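Telomere length regulator taz1 (Schizosaccharomyces pombe, PDB 4ZMI) binds double-stranded telomeric DNA and regulates telomere length and function, this chain being its helical, TRF-family domain. Local coordinates at residues Asp57-Leu65 / Ile101-Leu111. Numbering follows the deposited sequence.
Sequences DLYEFNEQL and IQFFTGLIDLL
Phe61 turns the edge of its ring to one face of the Phe104 ring, a T-shaped pair with centroids 5.1 Å apart and planes at 84°. Ile108 CG2, of the same segment as Phe104, lies over the opposite face, also toward the rim. The Phe104 ring reaches helix 52-68 because CG stands anti to the backbone N (chi1 170°). Leu58 approaches the rim: Leu58 CD2 is 3.6 Å from Phe104 CE1, and Leu58 O lies in the ring plane near Phe104 CZ. This is the tight, buried part of the contact. Ile108 also sends CD1 across to Asn62, 3.6 Å from Asn62 CB. Toward the Ile101 end of the segment, Leu65 CD2 meets Ile101 CG2 at 3.6 Å and Thr105 CG2 at 3.8 Å.

The solvent side is looser. There Tyr59 is exposed and meets Leu111 obliquely; its OH is 3.6 Å from Leu111 CB. Leu58 and Leu111 themselves are buried, covered by helix 43-50.

With Phe104 cut to an alanine, the Phe61 edge is likely to lose its aromatic face and a gap to open beside Ile108. Phe61 also packs on Ile18 and Met21 of helix 5-35. Thr105 OG1 hydrogen-bonds to Gln102 O. The two segments cross at -131°, closer to antiparallel than to parallel. No polar bond links them, so shape and apolar contact hold the pair, and even Asn62 contributes carbon contacts through CB.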
loop_
_atom_site.group_PDB
_atom_site.type_symbol
_atom_site.label_atom_id
_atom_site.label_comp_id
_atom_site.label_asym_id
_atom_site.label_seq_id
_atom_site.Cartn_x
_atom_site.Cartn_y
_atom_site.Cartn_z
ATOM N N ASP A 57 10.920 -16.461 -4.930
ATOM C CA ASP A 57 9.761 -17.024 -4.270
ATOM C C ASP A 57 8.785 -15.930 -3.841
ATOM O O ASP A 57 7.576 -16.079 -3.976
ATOM C CB ASP A 57 10.173 -17.876 -3.077
ATOM C CG ASP A 57 8.986 -18.400 -2.312
ATOM O OD1 ASP A 57 8.797 -17.983 -1.150
ATOM O OD2 ASP A 57 8.228 -19.212 -2.884
ATOM N N LEU A 58 9.311 -14.828 -3.325
ATOM C CA LEU A 58 8.467 -13.706 -2.932
ATOM C C LEU A 58 7.600 -13.225 -4.100
ATOM O O LEU A 58 6.384 -13.100 -3.956
ATOM C CB LEU A 58 9.305 -12.557 -2.356
ATOM C CG LEU A 58 9.770 -12.704 -0.903
ATOM C CD1 LEU A 58 10.714 -11.576 -0.530
ATOM C CD2 LEU A 58 8.581 -12.740 0.057
ATOM N N TYR A 59 8.220 -12.985 -5.255
ATOM C CA TYR A 59 7.484 -12.526 -6.432
ATOM C C TYR A 59 6.530 -13.581 -7.007
ATOM O O TYR A 59 5.466 -13.221 -7.524
ATOM C CB TYR A 59 8.433 -11.985 -7.512
ATOM C CG TYR A 59 9.004 -10.608 -7.202
ATOM C CD1 TYR A 59 9.900 -10.425 -6.152
ATOM C CD2 TYR A 59 8.654 -9.489 -7.961
ATOM C CE1 TYR A 59 10.428 -9.170 -5.857
ATOM C CE2 TYR A 59 9.182 -8.223 -7.670
ATOM C CZ TYR A 59 10.069 -8.076 -6.614
ATOM O OH TYR A 59 10.609 -6.841 -6.304
ATOM N N GLU A 60 6.882 -14.868 -6.917
ATOM C CA GLU A 60 5.975 -15.906 -7.425
ATOM C C GLU A 60 4.703 -15.999 -6.583
ATOM O O GLU A 60 3.603 -16.123 -7.124
ATOM C CB GLU A 60 6.651 -17.287 -7.553
ATOM C CG GLU A 60 6.807 -18.043 -6.236
ATOM C CD GLU A 60 7.229 -19.481 -6.422
ATOM O OE1 GLU A 60 6.632 -20.156 -7.286
ATOM O OE2 GLU A 60 8.149 -19.934 -5.704
ATOM N N PHE A 61 4.843 -15.928 -5.263
ATOM C CA PHE A 61 3.671 -15.948 -4.409
ATOM C C PHE A 61 2.780 -14.731 -4.684
ATOM O O PHE A 61 1.554 -14.853 -4.740
ATOM C CB PHE A 61 4.083 -15.985 -2.950
ATOM C CG PHE A 61 2.928 -15.959 -1.996
ATOM C CD1 PHE A 61 2.132 -17.075 -1.828
ATOM C CD2 PHE A 61 2.650 -14.826 -1.253
ATOM C CE1 PHE A 61 1.074 -17.056 -0.944
ATOM C CE2 PHE A 61 1.594 -14.802 -0.364
ATOM C CZ PHE A 61 0.806 -15.916 -0.210
ATOM N N ASN A 62 3.402 -13.566 -4.873
ATOM C CA ASN A 62 2.665 -12.343 -5.174
ATOM C C ASN A 62 2.002 -12.401 -6.525
ATOM O O ASN A 62 0.915 -11.885 -6.707
ATOM C CB ASN A 62 3.594 -11.132 -5.122
ATOM C CG ASN A 62 2.930 -9.866 -5.591
ATOM O OD1 ASN A 62 3.122 -9.442 -6.728
ATOM N ND2 ASN A 62 2.161 -9.238 -4.711
ATOM N N GLU A 63 2.680 -13.023 -7.476
ATOM C CA GLU A 63 2.125 -13.247 -8.796
ATOM C C GLU A 63 0.843 -14.093 -8.763
ATOM O O GLU A 63 -0.147 -13.721 -9.395
ATOM C CB GLU A 63 3.154 -13.922 -9.693
ATOM C CG GLU A 63 2.618 -14.292 -11.060
ATOM C CD GLU A 63 2.692 -13.139 -12.027
ATOM O OE1 GLU A 63 3.341 -12.128 -11.678
ATOM O OE2 GLU A 63 2.107 -13.250 -13.127
ATOM N N GLN A 64 0.862 -15.222 -8.047
ATOM C CA GLN A 64 -0.322 -16.088 -7.960
ATOM C C GLN A 64 -1.445 -15.303 -7.312
ATOM O O GLN A 64 -2.563 -15.274 -7.820
ATOM C CB GLN A 64 -0.059 -17.385 -7.162
ATOM C CG GLN A 64 -1.295 -18.334 -7.078
ATOM C CD GLN A 64 -1.300 -19.272 -5.859
ATOM O OE1 GLN A 64 -0.268 -19.489 -5.218
ATOM N NE2 GLN A 64 -2.471 -19.824 -5.538
ATOM N N LEU A 65 -1.129 -14.659 -6.192
ATOM C CA LEU A 65 -2.080 -13.828 -5.463
ATOM C C LEU A 65 -2.774 -12.854 -6.408
ATOM O O LEU A 65 -4.001 -12.792 -6.484
ATOM C CB LEU A 65 -1.334 -13.051 -4.383
ATOM C CG LEU A 65 -2.128 -12.202 -3.398
ATOM C CD1 LEU A 65 -3.109 -13.052 -2.639
ATOM C CD2 LEU A 65 -1.163 -11.551 -2.440
ATOM N N ILE A 101 -2.742 -10.230 4.073
ATOM C CA ILE A 101 -2.387 -10.263 2.652
ATOM C C ILE A 101 -1.874 -8.887 2.187
ATOM O O ILE A 101 -0.866 -8.775 1.478
ATOM C CB ILE A 101 -3.604 -10.679 1.786
ATOM C CG1 ILE A 101 -4.095 -12.068 2.188
ATOM C CG2 ILE A 101 -3.251 -10.663 0.311
ATOM C CD1 ILE A 101 -5.599 -12.194 2.172
ATOM N N GLN A 102 -2.566 -7.837 2.599
ATOM C CA GLN A 102 -2.175 -6.491 2.212
ATOM C C GLN A 102 -0.772 -6.134 2.763
ATOM O O GLN A 102 0.042 -5.526 2.063
ATOM C CB GLN A 102 -3.238 -5.507 2.686
ATOM C CG GLN A 102 -2.952 -4.058 2.392
ATOM C CD GLN A 102 -3.903 -3.140 3.123
ATOM O OE1 GLN A 102 -3.849 -3.029 4.345
ATOM N NE2 GLN A 102 -4.797 -2.491 2.380
ATOM N N PHE A 103 -0.508 -6.538 4.006
ATOM C CA PHE A 103 0.800 -6.356 4.657
ATOM C C PHE A 103 1.891 -6.897 3.754
ATOM O O PHE A 103 2.850 -6.193 3.416
ATOM C CB PHE A 103 0.836 -7.126 5.980
ATOM C CG PHE A 103 1.782 -6.564 6.998
ATOM C CD1 PHE A 103 1.299 -6.060 8.196
ATOM C CD2 PHE A 103 3.149 -6.552 6.769
ATOM C CE1 PHE A 103 2.162 -5.539 9.142
ATOM C CE2 PHE A 103 4.016 -6.030 7.710
ATOM C CZ PHE A 103 3.521 -5.520 8.900
ATOM N N PHE A 104 1.725 -8.153 3.350
ATOM C CA PHE A 104 2.671 -8.796 2.448
ATOM C C PHE A 104 2.865 -7.980 1.184
ATOM O O PHE A 104 3.990 -7.773 0.748
ATOM C CB PHE A 104 2.233 -10.217 2.079
ATOM C CG PHE A 104 3.056 -10.827 0.979
ATOM C CD1 PHE A 104 4.284 -11.396 1.256
ATOM C CD2 PHE A 104 2.624 -10.792 -0.329
ATOM C CE1 PHE A 104 5.051 -11.941 0.251
ATOM C CE2 PHE A 104 3.391 -11.324 -1.337
ATOM C CZ PHE A 104 4.597 -11.905 -1.050
ATOM N N THR A 105 1.763 -7.521 0.596
ATOM C CA THR A 105 1.854 -6.779 -0.652
ATOM C C THR A 105 2.549 -5.437 -0.418
ATOM O O THR A 105 3.264 -4.948 -1.284
ATOM C CB THR A 105 0.486 -6.608 -1.334
ATOM O OG1 THR A 105 -0.419 -5.919 -0.462
ATOM C CG2 THR A 105 -0.092 -7.978 -1.671
ATOM N N GLY A 106 2.347 -4.854 0.759
ATOM C CA GLY A 106 3.086 -3.667 1.145
ATOM C C GLY A 106 4.588 -3.913 1.310
ATOM O O GLY A 106 5.385 -3.256 0.644
ATOM N N LEU A 107 4.955 -4.868 2.174
ATOM C CA LEU A 107 6.354 -5.162 2.537
ATOM C C LEU A 107 7.260 -5.408 1.336
ATOM O O LEU A 107 8.321 -4.824 1.241
ATOM C CB LEU A 107 6.419 -6.405 3.414
ATOM C CG LEU A 107 6.978 -6.442 4.834
ATOM C CD1 LEU A 107 7.461 -7.884 5.120
ATOM C CD2 LEU A 107 8.071 -5.420 5.079
ATOM N N ILE A 108 6.846 -6.279 0.423
ATOM C CA ILE A 108 7.698 -6.644 -0.714
ATOM C C ILE A 108 7.832 -5.519 -1.732
ATOM O O ILE A 108 8.697 -5.574 -2.612
ATOM C CB ILE A 108 7.175 -7.888 -1.478
ATOM C CG1 ILE A 108 5.891 -7.576 -2.245
ATOM C CG2 ILE A 108 6.937 -9.060 -0.549
ATOM C CD1 ILE A 108 5.382 -8.750 -3.028
ATOM N N ASP A 109 6.939 -4.533 -1.644
ATOM C CA ASP A 109 6.974 -3.370 -2.524
ATOM C C ASP A 109 8.155 -2.485 -2.121
ATOM O O ASP A 109 8.575 -1.619 -2.886
ATOM C CB ASP A 109 5.644 -2.592 -2.455
ATOM C CG ASP A 109 5.502 -1.548 -3.561
ATOM O OD1 ASP A 109 6.001 -1.779 -4.677
ATOM O OD2 ASP A 109 4.877 -0.492 -3.312
ATOM N N LEU A 110 8.703 -2.733 -0.934
ATOM C CA LEU A 110 9.935 -2.074 -0.491
ATOM C C LEU A 110 11.116 -2.507 -1.332
ATOM O O LEU A 110 12.192 -1.915 -1.251
ATOM C CB LEU A 110 10.231 -2.425 0.960
ATOM C CG LEU A 110 9.218 -1.869 1.946
ATOM C CD1 LEU A 110 9.374 -2.550 3.292
ATOM C CD2 LEU A 110 9.361 -0.343 2.044
ATOM N N LEU A 111 10.916 -3.559 -2.122
ATOM C CA LEU A 111 11.969 -4.099 -2.974
ATOM C C LEU A 111 12.024 -3.412 -4.339
ATOM O O LEU A 111 12.891 -3.708 -5.155
ATOM C CB LEU A 111 11.793 -5.614 -3.142
ATOM C CG LEU A 111 11.869 -6.445 -1.856
ATOM C CD1 LEU A 111 11.657 -7.926 -2.120
ATOM C CD2 LEU A 111 13.209 -6.212 -1.153
#